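Local atomic coordinates of NADPH-ferredoxin reductase FprA (Mycobacterium tuberculosis, PDB entry 1LQT), a protein that uses a bound FAD to pass electrons between NADPH and ferredoxin and may supply them to cytochrome P450 systems. Residues Leu48-Val53 with Ala428-Ala433; Pro115-Pro120 with Val318-Gly323; Ile360-Thr365 with Lys372-Asp377. One frame throughout, in Å; residues are numbered along the deposited sequence.

Interaction 1 opens first along the chain, at 48-53 beside the FAD, and closes at 428-433 in the helix 420-434 near the C terminus, so its loop holds the other two. Interaction 2 joins the loop before strand 122-124 to strand 317-320 of the parallel sheet that carries the NADP derivative. It closes before interaction 3 opens; the latter is a short closure, from the end of helix 359-362 to helix 370-391. Interactions 2 and 3 lie on opposite sides of the chain's centre, yet both touch the nucleotide. The three centres are 24 to 28 Å apart, and no two contacts touch.

Interaction 1. Residues Leu48-Val53 with Ala428-Ala433; sequences LVRSGV and AFERAA. With FAD (flavin-adenine dinucleotide), chain H.
A single ion pair makes up this whole contact, and it is buried: R50 and E430 meet end-on across backbones whose nearest CA atoms, those of the same two residues, are 12.4 Å apart. The grip is bidentate. R50 NH1 donates to E430 OE1 at 2.8 Å, and R50 NH2 to E430 OE2, also at 2.8 Å. Both hydrogen bonds are almost straight and both oxygens accept through their syn lone pairs, which leaves guanidinium and carboxylate nearly coplanar, 10° apart. R50 gets there by leaving its helix with CG anti to the backbone N (chi1 176°) and staying extended as far as NE; E430 reaches out from the opposite direction. The carboxylate has further partners: R441 forms a salt bridge to OE1, and the amide of L444 donates to OE2. With two arginines beside it, E430 is probably held firmly as the anion. The start of helix 48-51 and the loop after it meet the cofactor: L48 N donates to the FAD phosphate oxygen O2A at 3.0 Å, and beyond the helix V53 CG2 packs 3.6 Å from flavin N5. The pair thus ties helix 420-434, near the C terminus, to a short helix of the FAD-binding site.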
loop_
_atom_site.group_PDB
_atom_site.type_symbol
_atom_site.label_atom_id
_atom_site.label_comp_id
_atom_site.label_asym_id
_atom_site.label_seq_id
_atom_site.Cartn_x
_atom_site.Cartn_y
_atom_site.Cartn_z
ATOM N N LEU A 48 -5.571 0.646 0.542
ATOM C CA LEU A 48 -4.495 1.634 0.384
ATOM C C LEU A 48 -4.977 2.876 -0.346
ATOM O O LEU A 48 -4.296 3.900 -0.284
ATOM C CB LEU A 48 -3.296 1.030 -0.320
ATOM C CG LEU A 48 -2.479 0.024 0.490
ATOM C CD1 LEU A 48 -1.479 -0.655 -0.425
ATOM C CD2 LEU A 48 -1.755 0.695 1.645
ATOM N N VAL A 49 -6.131 2.860 -1.017
ATOM C CA VAL A 49 -6.607 4.119 -1.589
ATOM C C VAL A 49 -6.803 5.130 -0.446
ATOM O O VAL A 49 -6.529 6.315 -0.612
ATOM C CB VAL A 49 -7.872 3.920 -2.425
ATOM C CG1 VAL A 49 -8.542 5.222 -2.802
ATOM C CG2 VAL A 49 -7.567 3.106 -3.658
ATOM N N ARG A 50 -7.324 4.682 0.673
ATOM C CA ARG A 50 -7.452 5.491 1.872
ATOM C C ARG A 50 -6.167 5.561 2.683
ATOM O O ARG A 50 -5.726 6.661 3.032
ATOM C CB ARG A 50 -8.597 4.953 2.735
ATOM C CG ARG A 50 -8.749 5.664 4.061
ATOM C CD ARG A 50 -9.813 5.074 4.925
ATOM N NE ARG A 50 -9.750 5.513 6.299
ATOM C CZ ARG A 50 -10.524 6.454 6.866
ATOM N NH1 ARG A 50 -11.430 7.098 6.166
ATOM N NH2 ARG A 50 -10.385 6.722 8.144
ATOM N N SER A 51 -5.537 4.421 2.971
ATOM C CA SER A 51 -4.466 4.402 3.959
ATOM C C SER A 51 -3.048 4.455 3.424
ATOM O O SER A 51 -2.128 4.570 4.217
ATOM C CB SER A 51 -4.598 3.199 4.852
ATOM O OG SER A 51 -4.228 1.993 4.199
ATOM N N GLY A 52 -2.907 4.343 2.117
ATOM C CA GLY A 52 -1.604 4.294 1.480
ATOM C C GLY A 52 -1.276 5.525 0.667
ATOM O O GLY A 52 -0.322 6.220 0.955
ATOM N N VAL A 53 -2.111 5.809 -0.321
ATOM C CA VAL A 53 -1.951 6.973 -1.154
ATOM C C VAL A 53 -1.702 8.176 -0.256
ATOM O O VAL A 53 -2.407 8.401 0.735
ATOM C CB VAL A 53 -3.181 7.186 -2.064
ATOM C CG1 VAL A 53 -3.029 8.461 -2.855
ATOM C CG2 VAL A 53 -3.393 6.004 -2.998
ATOM N N ALA A 428 -19.116 10.535 6.707
ATOM C CA ALA A 428 -19.689 11.850 6.857
ATOM C C ALA A 428 -19.057 12.606 8.013
ATOM O O ALA A 428 -18.814 13.812 7.906
ATOM C CB ALA A 428 -21.185 11.722 7.049
ATOM N N PHE A 429 -18.827 11.921 9.115
ATOM C CA PHE A 429 -18.194 12.547 10.267
ATOM C C PHE A 429 -16.824 13.091 9.902
ATOM O O PHE A 429 -16.487 14.224 10.226
ATOM C CB PHE A 429 -18.103 11.498 11.375
ATOM C CG PHE A 429 -17.630 12.016 12.704
ATOM C CD1 PHE A 429 -18.530 12.277 13.733
ATOM C CD2 PHE A 429 -16.276 12.215 12.957
ATOM C CE1 PHE A 429 -18.100 12.700 14.958
ATOM C CE2 PHE A 429 -15.857 12.659 14.167
ATOM C CZ PHE A 429 -16.772 12.904 15.169
ATOM N N GLU A 430 -16.015 12.278 9.242
ATOM C CA GLU A 430 -14.665 12.665 8.900
ATOM C C GLU A 430 -14.654 13.830 7.932
ATOM O O GLU A 430 -13.904 14.776 8.092
ATOM C CB GLU A 430 -13.911 11.470 8.331
ATOM C CG GLU A 430 -13.651 10.349 9.320
ATOM C CD GLU A 430 -12.795 9.246 8.731
ATOM O OE1 GLU A 430 -12.805 9.092 7.484
ATOM O OE2 GLU A 430 -12.101 8.549 9.496
ATOM N N ARG A 431 -15.496 13.771 6.915
ATOM C CA ARG A 431 -15.544 14.849 5.941
ATOM C C ARG A 431 -15.995 16.157 6.571
ATOM O O ARG A 431 -15.438 17.204 6.312
ATOM C CB ARG A 431 -16.385 14.483 4.722
ATOM C CG ARG A 431 -15.724 13.498 3.787
ATOM C CD ARG A 431 -16.507 13.194 2.523
ATOM N NE ARG A 431 -17.601 12.281 2.795
ATOM C CZ ARG A 431 -18.870 12.622 2.982
ATOM N NH1 ARG A 431 -19.285 13.883 2.904
ATOM N NH2 ARG A 431 -19.725 11.672 3.264
ATOM N N ALA A 432 -17.023 16.093 7.416
ATOM C CA ALA A 432 -17.518 17.307 8.071
ATOM C C ALA A 432 -16.490 17.869 9.036
ATOM O O ALA A 432 -16.481 19.064 9.293
ATOM C CB ALA A 432 -18.831 17.031 8.784
ATOM N N ALA A 433 -15.621 17.030 9.582
ATOM C CA ALA A 433 -14.561 17.492 10.443
ATOM C C ALA A 433 -13.510 18.271 9.666
ATOM O O ALA A 433 -12.927 19.198 10.177
ATOM C CB ALA A 433 -13.928 16.326 11.166
HETATM P PA FAD H . -5.020 -3.051 -0.561
HETATM O O1A FAD H . -3.908 -3.115 0.407
HETATM O O2A FAD H . -5.386 -1.757 -1.187
HETATM O O5B FAD H . -6.346 -3.603 0.145
HETATM C C5B FAD H . -6.278 -4.757 0.992
HETATM C C4B FAD H . -7.476 -4.674 1.930
HETATM O O4B FAD H . -7.593 -5.942 2.571
HETATM C C3B FAD H . -7.332 -3.624 3.037
HETATM O O3B FAD H . -8.482 -2.820 3.164
HETATM C C2B FAD H . -7.065 -4.464 4.258
HETATM O O2B FAD H . -7.405 -3.878 5.493
HETATM C C1B FAD H . -7.870 -5.730 3.942
HETATM N N9A FAD H . -7.456 -6.918 4.677
HETATM C C8A FAD H . -6.175 -7.378 4.821
HETATM N N7A FAD H . -6.124 -8.496 5.534
HETATM C C5A FAD H . -7.435 -8.745 5.894
HETATM C C6A FAD H . -8.005 -9.768 6.655
HETATM N N6A FAD H . -7.321 -10.779 7.168
HETATM N N1A FAD H . -9.356 -9.732 6.818
HETATM C C2A FAD H . -10.076 -8.730 6.245
HETATM N N3A FAD H . -9.595 -7.725 5.503
HETATM C C4A FAD H . -8.267 -7.777 5.356
HETATM N N1 FAD H . -1.345 3.579 -6.683
HETATM C C2 FAD H . -1.720 4.604 -7.499
HETATM O O2 FAD H . -2.296 4.393 -8.549
HETATM N N3 FAD H . -1.409 5.902 -7.127
HETATM C C4 FAD H . -0.820 6.238 -5.943
HETATM O O4 FAD H . -0.602 7.434 -5.650
HETATM C C4X FAD H . -0.485 5.183 -5.086
HETATM N N5 FAD H . 0.091 5.436 -3.861
HETATM C C5X FAD H . 0.451 4.392 -3.050
HETATM C C6 FAD H . 1.052 4.637 -1.840
HETATM C C7 FAD H . 1.501 3.618 -1.020
HETATM C C7M FAD H . 2.138 3.934 0.306
HETATM C C8 FAD H . 1.298 2.296 -1.435
HETATM C C8M FAD H . 1.786 1.147 -0.597
HETATM C C9 FAD H . 0.668 2.028 -2.649
HETATM C C9A FAD H . 0.238 3.062 -3.470
HETATM N N10 FAD H . -0.375 2.816 -4.703
HETATM C C10 FAD H . -0.758 3.868 -5.497
HETATM C "C1'" FAD H . -0.676 1.432 -5.169
HETATM C "C2'" FAD H . -2.046 0.964 -4.681
HETATM O "O2'" FAD H . -2.157 1.281 -3.316
HETATM C "C3'" FAD H . -2.178 -0.557 -4.889
HETATM O "O3'" FAD H . -2.098 -0.887 -6.272
HETATM C "C4'" FAD H . -3.515 -1.162 -4.460
HETATM O "O4'" FAD H . -4.043 -0.501 -3.314
HETATM C "C5'" FAD H . -3.359 -2.656 -4.174
HETATM O "O5'" FAD H . -4.695 -3.142 -3.994
HETATM P P FAD H . -5.074 -4.449 -3.178
HETATM O O1P FAD H . -6.546 -4.534 -3.305
HETATM O O2P FAD H . -4.269 -5.644 -3.577
HETATM O O3P FAD H . -4.653 -4.169 -1.675
#

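Interaction 2. Residues Pro115-Pro120 with Val318-Gly323; sequences PGEDLP and VVRSVG. With ODP (4-oxo-nicotinamide-adenine dinucleotide phosphate), chain I.
Residues 116-119 form a type I beta turn, closed by L119 N to G116 O at 3.0 Å, while 318-320 is the end of a strand, with the CA atoms of E117 and V318 8.7 Å apart at their nearest. From the turn, the extended side chain of E117 reaches over R320. Its OE2 sits above one face of the guanidinium, toward the rim, 3.3 Å from R320 NE, and the two flat groups stand 84° apart. This is a salt bridge of charges alone, since none of the arginine's N-H groups points at the oxygen. Each partner is directed by bonds outside the pair: L112 N donates to OE2 of E117, and D109 forms a salt bridge with NH2 of R320. A water accepts from R320 NH1 at 2.9 Å and donates to E117 O at 2.9 Å, joining the same two residues a second way. Strand 317-320 belongs to the parallel, Rossmann-type sheet of the NADP-binding domain, next to edge strand 122-124. Just beyond the strand, V322 lays CG1 against the adenine of the bound NADP derivative, 3.4 Å from C4A, and S321 O lies 3.5 Å from the ribose oxygen O4B.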
loop_
_atom_site.group_PDB
_atom_site.type_symbol
_atom_site.label_atom_id
_atom_site.label_comp_id
_atom_site.label_asym_id
_atom_site.label_seq_id
_atom_site.Cartn_x
_atom_site.Cartn_y
_atom_site.Cartn_z
ATOM N N PRO A 115 22.172 -5.293 11.043
ATOM C CA PRO A 115 22.271 -4.989 12.462
ATOM C C PRO A 115 21.760 -3.594 12.744
ATOM O O PRO A 115 22.004 -2.668 11.975
ATOM C CB PRO A 115 23.772 -5.121 12.764
ATOM C CG PRO A 115 24.318 -5.945 11.665
ATOM C CD PRO A 115 23.475 -5.654 10.465
ATOM N N GLY A 116 21.041 -3.455 13.850
ATOM C CA GLY A 116 20.493 -2.191 14.270
ATOM C C GLY A 116 19.127 -1.867 13.725
ATOM O O GLY A 116 18.558 -0.846 14.082
ATOM N N GLU A 117 18.588 -2.712 12.849
ATOM C CA GLU A 117 17.316 -2.430 12.224
ATOM C C GLU A 117 16.165 -2.292 13.222
ATOM O O GLU A 117 15.193 -1.625 12.923
ATOM C CB GLU A 117 17.026 -3.512 11.207
ATOM C CG GLU A 117 15.785 -3.287 10.373
ATOM C CD GLU A 117 15.684 -4.238 9.197
ATOM O OE1 GLU A 117 16.325 -5.335 9.209
ATOM O OE2 GLU A 117 14.942 -3.874 8.288
ATOM N N ASP A 118 16.306 -2.919 14.388
ATOM C CA ASP A 118 15.285 -2.851 15.415
ATOM C C ASP A 118 15.436 -1.685 16.375
ATOM O O ASP A 118 14.651 -1.556 17.297
ATOM C CB ASP A 118 15.292 -4.151 16.222
ATOM C CG ASP A 118 16.704 -4.515 16.782
ATOM O OD1 ASP A 118 17.803 -4.066 16.265
ATOM O OD2 ASP A 118 16.799 -5.315 17.764
ATOM N N LEU A 119 16.437 -0.830 16.212
ATOM C CA LEU A 119 16.559 0.314 17.109
ATOM C C LEU A 119 15.385 1.257 16.974
ATOM O O LEU A 119 14.884 1.477 15.879
ATOM C CB LEU A 119 17.826 1.099 16.792
ATOM C CG LEU A 119 19.127 0.504 17.282
ATOM C CD1 LEU A 119 20.297 1.195 16.592
ATOM C CD2 LEU A 119 19.250 0.626 18.787
ATOM N N PRO A 120 14.962 1.845 18.095
ATOM C CA PRO A 120 14.004 2.926 18.003
ATOM C C PRO A 120 14.527 3.973 17.017
ATOM O O PRO A 120 15.692 4.330 17.071
ATOM C CB PRO A 120 13.962 3.468 19.430
ATOM C CG PRO A 120 14.232 2.255 20.244
ATOM C CD PRO A 120 15.312 1.534 19.497
ATOM N N VAL A 318 15.542 6.356 10.305
ATOM C CA VAL A 318 15.768 5.550 9.116
ATOM C C VAL A 318 14.420 4.905 8.788
ATOM O O VAL A 318 13.857 4.192 9.615
ATOM C CB VAL A 318 16.841 4.473 9.334
ATOM C CG1 VAL A 318 16.931 3.572 8.103
ATOM C CG2 VAL A 318 18.180 5.114 9.605
ATOM N N VAL A 319 13.921 5.183 7.599
ATOM C CA VAL A 319 12.703 4.571 7.103
ATOM C C VAL A 319 13.082 3.671 5.937
ATOM O O VAL A 319 13.593 4.124 4.928
ATOM C CB VAL A 319 11.685 5.593 6.615
ATOM C CG1 VAL A 319 10.401 4.894 6.168
ATOM C CG2 VAL A 319 11.377 6.620 7.695
ATOM N N ARG A 320 12.855 2.376 6.098
ATOM C CA ARG A 320 13.091 1.436 5.009
ATOM C C ARG A 320 11.851 1.393 4.123
ATOM O O ARG A 320 10.774 1.023 4.572
ATOM C CB ARG A 320 13.501 0.049 5.498
ATOM C CG ARG A 320 12.461 -0.692 6.330
ATOM C CD ARG A 320 12.931 -2.054 6.772
ATOM N NE ARG A 320 11.953 -2.704 7.622
ATOM C CZ ARG A 320 11.859 -2.511 8.921
ATOM N NH1 ARG A 320 12.635 -1.664 9.587
ATOM N NH2 ARG A 320 10.951 -3.186 9.603
ATOM N N SER A 321 12.015 1.783 2.869
ATOM C CA SER A 321 10.959 1.696 1.864
ATOM C C SER A 321 11.397 0.702 0.809
ATOM O O SER A 321 11.622 1.037 -0.344
ATOM C CB SER A 321 10.617 3.080 1.302
ATOM O OG SER A 321 9.443 2.986 0.523
ATOM N N VAL A 322 11.530 -0.535 1.249
ATOM C CA VAL A 322 12.063 -1.592 0.409
ATOM C C VAL A 322 11.005 -2.601 0.037
ATOM O O VAL A 322 11.311 -3.739 -0.319
ATOM C CB VAL A 322 13.361 -2.196 0.949
ATOM C CG1 VAL A 322 14.409 -1.122 1.072
ATOM C CG2 VAL A 322 13.175 -2.913 2.294
ATOM N N GLY A 323 9.759 -2.168 0.102
ATOM C CA GLY A 323 8.612 -2.952 -0.318
ATOM C C GLY A 323 7.709 -3.331 0.818
ATOM O O GLY A 323 8.135 -3.541 1.949
HETATM O O1X ODP I . 17.181 -2.831 -6.538
HETATM P P2B ODP I . 15.685 -2.872 -6.476
HETATM O O2X ODP I . 15.000 -2.422 -7.750
HETATM O O3X ODP I . 15.144 -4.209 -5.997
HETATM O O2B ODP I . 15.346 -1.774 -5.344
HETATM C C2B ODP I . 14.091 -1.729 -4.671
HETATM C C3B ODP I . 13.173 -0.606 -5.096
HETATM O O3B ODP I . 13.921 0.579 -5.326
HETATM C C1B ODP I . 14.318 -1.408 -3.239
HETATM N N9A ODP I . 14.879 -2.448 -2.412
HETATM C C8A ODP I . 14.385 -3.705 -2.171
HETATM N N7A ODP I . 15.129 -4.369 -1.306
HETATM C C5A ODP I . 16.155 -3.524 -0.952
HETATM C C4A ODP I . 16.000 -2.326 -1.654
HETATM N N3A ODP I . 16.816 -1.248 -1.547
HETATM C C2A ODP I . 17.843 -1.423 -0.697
HETATM N N1A ODP I . 18.065 -2.550 0.037
HETATM C C6A ODP I . 17.219 -3.615 -0.084
HETATM N N6A ODP I . 17.445 -4.671 0.710
HETATM O O4B ODP I . 13.022 -1.084 -2.771
HETATM C C4B ODP I . 12.334 -0.408 -3.833
HETATM C C5B ODP I . 10.944 -0.962 -3.948
HETATM O O5B ODP I . 10.238 -0.162 -4.868
HETATM P PA ODP I . 8.813 -0.649 -5.394
HETATM O O1A ODP I . 8.364 0.308 -6.403
HETATM O O2A ODP I . 8.840 -2.081 -5.758
HETATM O O3 ODP I . 7.927 -0.587 -4.067
HETATM P PN ODP I . 7.189 0.638 -3.287
HETATM O O1N ODP I . 7.999 1.874 -3.350
HETATM O O2N ODP I . 6.828 0.041 -1.984
HETATM O O5D ODP I . 5.907 0.898 -4.165
HETATM C C5D ODP I . 4.909 -0.151 -4.268
HETATM C C4D ODP I . 4.057 0.119 -5.490
HETATM O O4D ODP I . 3.143 1.188 -5.280
HETATM C C1D ODP I . 3.302 2.154 -6.321
HETATM C C2D ODP I . 4.659 1.930 -6.843
HETATM O O2D ODP I . 4.954 2.570 -8.031
HETATM C C3D ODP I . 4.886 0.470 -6.720
HETATM O O3D ODP I . 4.360 -0.156 -7.871
HETATM N N1N ODP I . 2.886 3.451 -5.920
HETATM C C2N ODP I . 2.504 4.355 -6.938
HETATM C C3N ODP I . 2.490 5.678 -6.649
HETATM C C7N ODP I . 2.100 6.560 -7.844
HETATM N N7N ODP I . 2.091 7.847 -7.613
HETATM O O7N ODP I . 1.847 5.995 -8.931
HETATM C C4N ODP I . 2.867 6.218 -5.410
HETATM O O99 ODP I . 2.917 7.461 -5.161
HETATM C C5N ODP I . 3.283 5.258 -4.379
HETATM C C6N ODP I . 3.301 3.876 -4.671
HETATM O O HOH W 1 12.328 -1.744 12.425
#

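Interaction 3. Residues Ile360-Thr365 with Lys372-Asp377; sequences IKRGPT and KKDAQD. With ODP (4-oxo-nicotinamide-adenine dinucleotide phosphate), chain I.
D374 takes two basic side chains from the other segment, one at each carboxylate oxygen. K361 NZ donates to D374 OD1 at 2.6 Å, a short salt-bridging bond that meets the oxygen from above the carboxylate plane, 44° out of it. R362 NE makes a second salt bridge, to D374 OD2 at 3.3 Å, whose hydrogen bond is weak and bent, 133° at the hydrogen. K361 is fully extended and comes from the opposite direction, whereas R362 bends at chi3, so that D374 OD2 lies at the edge of the guanidinium, near its plane, with the carboxylate turned 70° from it. Second partners hold each group. The amide of G358 also donates to D374 OD2, T378 OG1 takes a bond from K361 NZ, and N371 accepts from R362 NH2. The network lies where helix 359-362 ends, at the positive-phi G363, and it pins that end to helix 370-391 across the turn that carries G366, a residue hydrogen-bonded to both FAD and the NADP derivative. On the helix itself, K373 NZ pairs with D377 OD2 at 2.7 Å. Packing is confined to the aliphatic parts of the basic chains: R362 CD rests 3.5 Å from D374 CG, and K361 CD lies 3.1 Å from D374 OD1. Past the glycine, P364 centres an inverse gamma turn that leads to T365, whose CA is 3.6 Å from O3D of the nicotinamide-side ribose and whose CG2 faces phosphate oxygen O2A.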
loop_
_atom_site.group_PDB
_atom_site.type_symbol
_atom_site.label_atom_id
_atom_site.label_comp_id
_atom_site.label_asym_id
_atom_site.label_seq_id
_atom_site.Cartn_x
_atom_site.Cartn_y
_atom_site.Cartn_z
ATOM N N ILE A 360 -1.789 -9.542 -2.947
ATOM C CA ILE A 360 -1.544 -10.823 -2.338
ATOM C C ILE A 360 -1.326 -11.927 -3.395
ATOM O O ILE A 360 -0.718 -12.945 -3.100
ATOM C CB ILE A 360 -2.674 -11.203 -1.338
ATOM C CG1 ILE A 360 -2.190 -12.325 -0.389
ATOM C CG2 ILE A 360 -3.957 -11.616 -2.041
ATOM C CD1 ILE A 360 -1.007 -11.980 0.527
ATOM N N LYS A 361 -1.852 -11.715 -4.590
ATOM C CA LYS A 361 -1.687 -12.610 -5.746
ATOM C C LYS A 361 -0.395 -12.344 -6.504
ATOM O O LYS A 361 0.322 -13.298 -6.837
ATOM C CB LYS A 361 -2.873 -12.437 -6.715
ATOM C CG LYS A 361 -2.791 -13.210 -8.074
ATOM C CD LYS A 361 -3.995 -12.784 -8.970
ATOM C CE LYS A 361 -3.977 -13.407 -10.365
ATOM N NZ LYS A 361 -5.114 -12.874 -11.194
ATOM N N ARG A 362 -0.152 -11.070 -6.814
ATOM C CA ARG A 362 0.878 -10.635 -7.763
ATOM C C ARG A 362 2.125 -10.096 -7.137
ATOM O O ARG A 362 3.097 -9.861 -7.842
ATOM C CB ARG A 362 0.328 -9.444 -8.564
ATOM C CG ARG A 362 -0.859 -9.686 -9.368
ATOM C CD ARG A 362 -1.053 -8.629 -10.397
ATOM N NE ARG A 362 -1.583 -7.438 -9.733
ATOM C CZ ARG A 362 -1.014 -6.239 -9.746
ATOM N NH1 ARG A 362 0.103 -6.041 -10.428
ATOM N NH2 ARG A 362 -1.546 -5.223 -9.075
ATOM N N GLY A 363 2.116 -9.860 -5.849
ATOM C CA GLY A 363 3.180 -9.133 -5.200
ATOM C C GLY A 363 2.854 -7.645 -5.191
ATOM O O GLY A 363 1.975 -7.188 -5.899
ATOM N N PRO A 364 3.608 -6.910 -4.387
ATOM C CA PRO A 364 3.239 -5.542 -4.063
ATOM C C PRO A 364 3.735 -4.515 -5.018
ATOM O O PRO A 364 4.488 -3.599 -4.606
ATOM C CB PRO A 364 3.873 -5.354 -2.699
ATOM C CG PRO A 364 5.124 -6.161 -2.776
ATOM C CD PRO A 364 4.719 -7.398 -3.550
ATOM N N THR A 365 3.307 -4.632 -6.266
ATOM C CA THR A 365 3.671 -3.620 -7.245
ATOM C C THR A 365 2.491 -3.315 -8.168
ATOM O O THR A 365 1.594 -4.128 -8.417
ATOM C CB THR A 365 4.931 -3.937 -8.017
ATOM O OG1 THR A 365 4.685 -5.130 -8.729
ATOM C CG2 THR A 365 6.153 -4.189 -7.145
ATOM N N LYS A 372 -7.159 -4.023 -11.964
ATOM C CA LYS A 372 -8.414 -4.244 -12.659
ATOM C C LYS A 372 -8.379 -5.502 -13.560
ATOM O O LYS A 372 -9.210 -6.373 -13.410
ATOM C CB LYS A 372 -8.802 -3.002 -13.447
ATOM C CG LYS A 372 -10.184 -3.092 -14.085
ATOM C CD LYS A 372 -10.608 -1.795 -14.707
ATOM C CE LYS A 372 -11.973 -1.917 -15.359
ATOM N NZ LYS A 372 -12.379 -0.598 -15.903
ATOM N N LYS A 373 -7.423 -5.588 -14.484
ATOM C CA LYS A 373 -7.351 -6.754 -15.351
ATOM C C LYS A 373 -7.039 -7.996 -14.550
ATOM O O LYS A 373 -7.551 -9.082 -14.829
ATOM C CB LYS A 373 -6.283 -6.562 -16.422
ATOM C CG LYS A 373 -6.229 -7.717 -17.364
ATOM C CD LYS A 373 -5.190 -7.528 -18.440
ATOM C CE LYS A 373 -4.102 -8.573 -18.378
ATOM N NZ LYS A 373 -4.646 -9.945 -18.629
ATOM N N ASP A 374 -6.210 -7.817 -13.524
ATOM C CA ASP A 374 -5.876 -8.881 -12.606
ATOM C C ASP A 374 -7.139 -9.492 -12.003
ATOM O O ASP A 374 -7.335 -10.705 -12.016
ATOM C CB ASP A 374 -4.920 -8.340 -11.533
ATOM C CG ASP A 374 -4.453 -9.396 -10.616
ATOM O OD1 ASP A 374 -4.077 -10.511 -11.105
ATOM O OD2 ASP A 374 -4.411 -9.162 -9.398
ATOM N N ALA A 375 -7.985 -8.640 -11.472
ATOM C CA ALA A 375 -9.214 -9.108 -10.865
ATOM C C ALA A 375 -10.142 -9.748 -11.898
ATOM O O ALA A 375 -10.770 -10.751 -11.617
ATOM C CB ALA A 375 -9.909 -7.967 -10.134
ATOM N N GLN A 376 -10.219 -9.153 -13.069
ATOM C CA GLN A 376 -11.089 -9.673 -14.116
ATOM C C GLN A 376 -10.678 -11.091 -14.494
ATOM O O GLN A 376 -11.513 -11.960 -14.662
ATOM C CB GLN A 376 -11.022 -8.776 -15.341
ATOM C CG GLN A 376 -11.943 -9.221 -16.465
ATOM C CD GLN A 376 -13.403 -9.074 -16.089
ATOM O OE1 GLN A 376 -13.841 -7.966 -15.780
ATOM N NE2 GLN A 376 -14.165 -10.168 -16.106
ATOM N N ASP A 377 -9.367 -11.294 -14.605
ATOM C CA ASP A 377 -8.836 -12.603 -14.937
ATOM C C ASP A 377 -9.193 -13.634 -13.890
ATOM O O ASP A 377 -9.642 -14.747 -14.226
ATOM C CB ASP A 377 -7.324 -12.522 -15.141
ATOM C CG ASP A 377 -6.950 -11.816 -16.430
ATOM O OD1 ASP A 377 -7.797 -11.678 -17.333
ATOM O OD2 ASP A 377 -5.819 -11.361 -16.607
HETATM O O1X ODP I . 17.181 -2.831 -6.538
HETATM P P2B ODP I . 15.685 -2.872 -6.476
HETATM O O2X ODP I . 15.000 -2.422 -7.750
HETATM O O3X ODP I . 15.144 -4.209 -5.997
HETATM O O2B ODP I . 15.346 -1.774 -5.344
HETATM C C2B ODP I . 14.091 -1.729 -4.671
HETATM C C3B ODP I . 13.173 -0.606 -5.096
HETATM O O3B ODP I . 13.921 0.579 -5.326
HETATM C C1B ODP I . 14.318 -1.408 -3.239
HETATM N N9A ODP I . 14.879 -2.448 -2.412
HETATM C C8A ODP I . 14.385 -3.705 -2.171
HETATM N N7A ODP I . 15.129 -4.369 -1.306
HETATM C C5A ODP I . 16.155 -3.524 -0.952
HETATM C C4A ODP I . 16.000 -2.326 -1.654
HETATM N N3A ODP I . 16.816 -1.248 -1.547
HETATM C C2A ODP I . 17.843 -1.423 -0.697
HETATM N N1A ODP I . 18.065 -2.550 0.037
HETATM C C6A ODP I . 17.219 -3.615 -0.084
HETATM N N6A ODP I . 17.445 -4.671 0.710
HETATM O O4B ODP I . 13.022 -1.084 -2.771
HETATM C C4B ODP I . 12.334 -0.408 -3.833
HETATM C C5B ODP I . 10.944 -0.962 -3.948
HETATM O O5B ODP I . 10.238 -0.162 -4.868
HETATM P PA ODP I . 8.813 -0.649 -5.394
HETATM O O1A ODP I . 8.364 0.308 -6.403
HETATM O O2A ODP I . 8.840 -2.081 -5.758
HETATM O O3 ODP I . 7.927 -0.587 -4.067
HETATM P PN ODP I . 7.189 0.638 -3.287
HETATM O O1N ODP I . 7.999 1.874 -3.350
HETATM O O2N ODP I . 6.828 0.041 -1.984
HETATM O O5D ODP I . 5.907 0.898 -4.165
HETATM C C5D ODP I . 4.909 -0.151 -4.268
HETATM C C4D ODP I . 4.057 0.119 -5.490
HETATM O O4D ODP I . 3.143 1.188 -5.280
HETATM C C1D ODP I . 3.302 2.154 -6.321
HETATM C C2D ODP I . 4.659 1.930 -6.843
HETATM O O2D ODP I . 4.954 2.570 -8.031
HETATM C C3D ODP I . 4.886 0.470 -6.720
HETATM O O3D ODP I . 4.360 -0.156 -7.871
HETATM N N1N ODP I . 2.886 3.451 -5.920
HETATM C C2N ODP I . 2.504 4.355 -6.938
HETATM C C3N ODP I . 2.490 5.678 -6.649
HETATM C C7N ODP I . 2.100 6.560 -7.844
HETATM N N7N ODP I . 2.091 7.847 -7.613
HETATM O O7N ODP I . 1.847 5.995 -8.931
HETATM C C4N ODP I . 2.867 6.218 -5.410
HETATM O O99 ODP I . 2.917 7.461 -5.161
HETATM C C5N ODP I . 3.283 5.258 -4.379
HETATM C C6N ODP I . 3.301 3.876 -4.671
#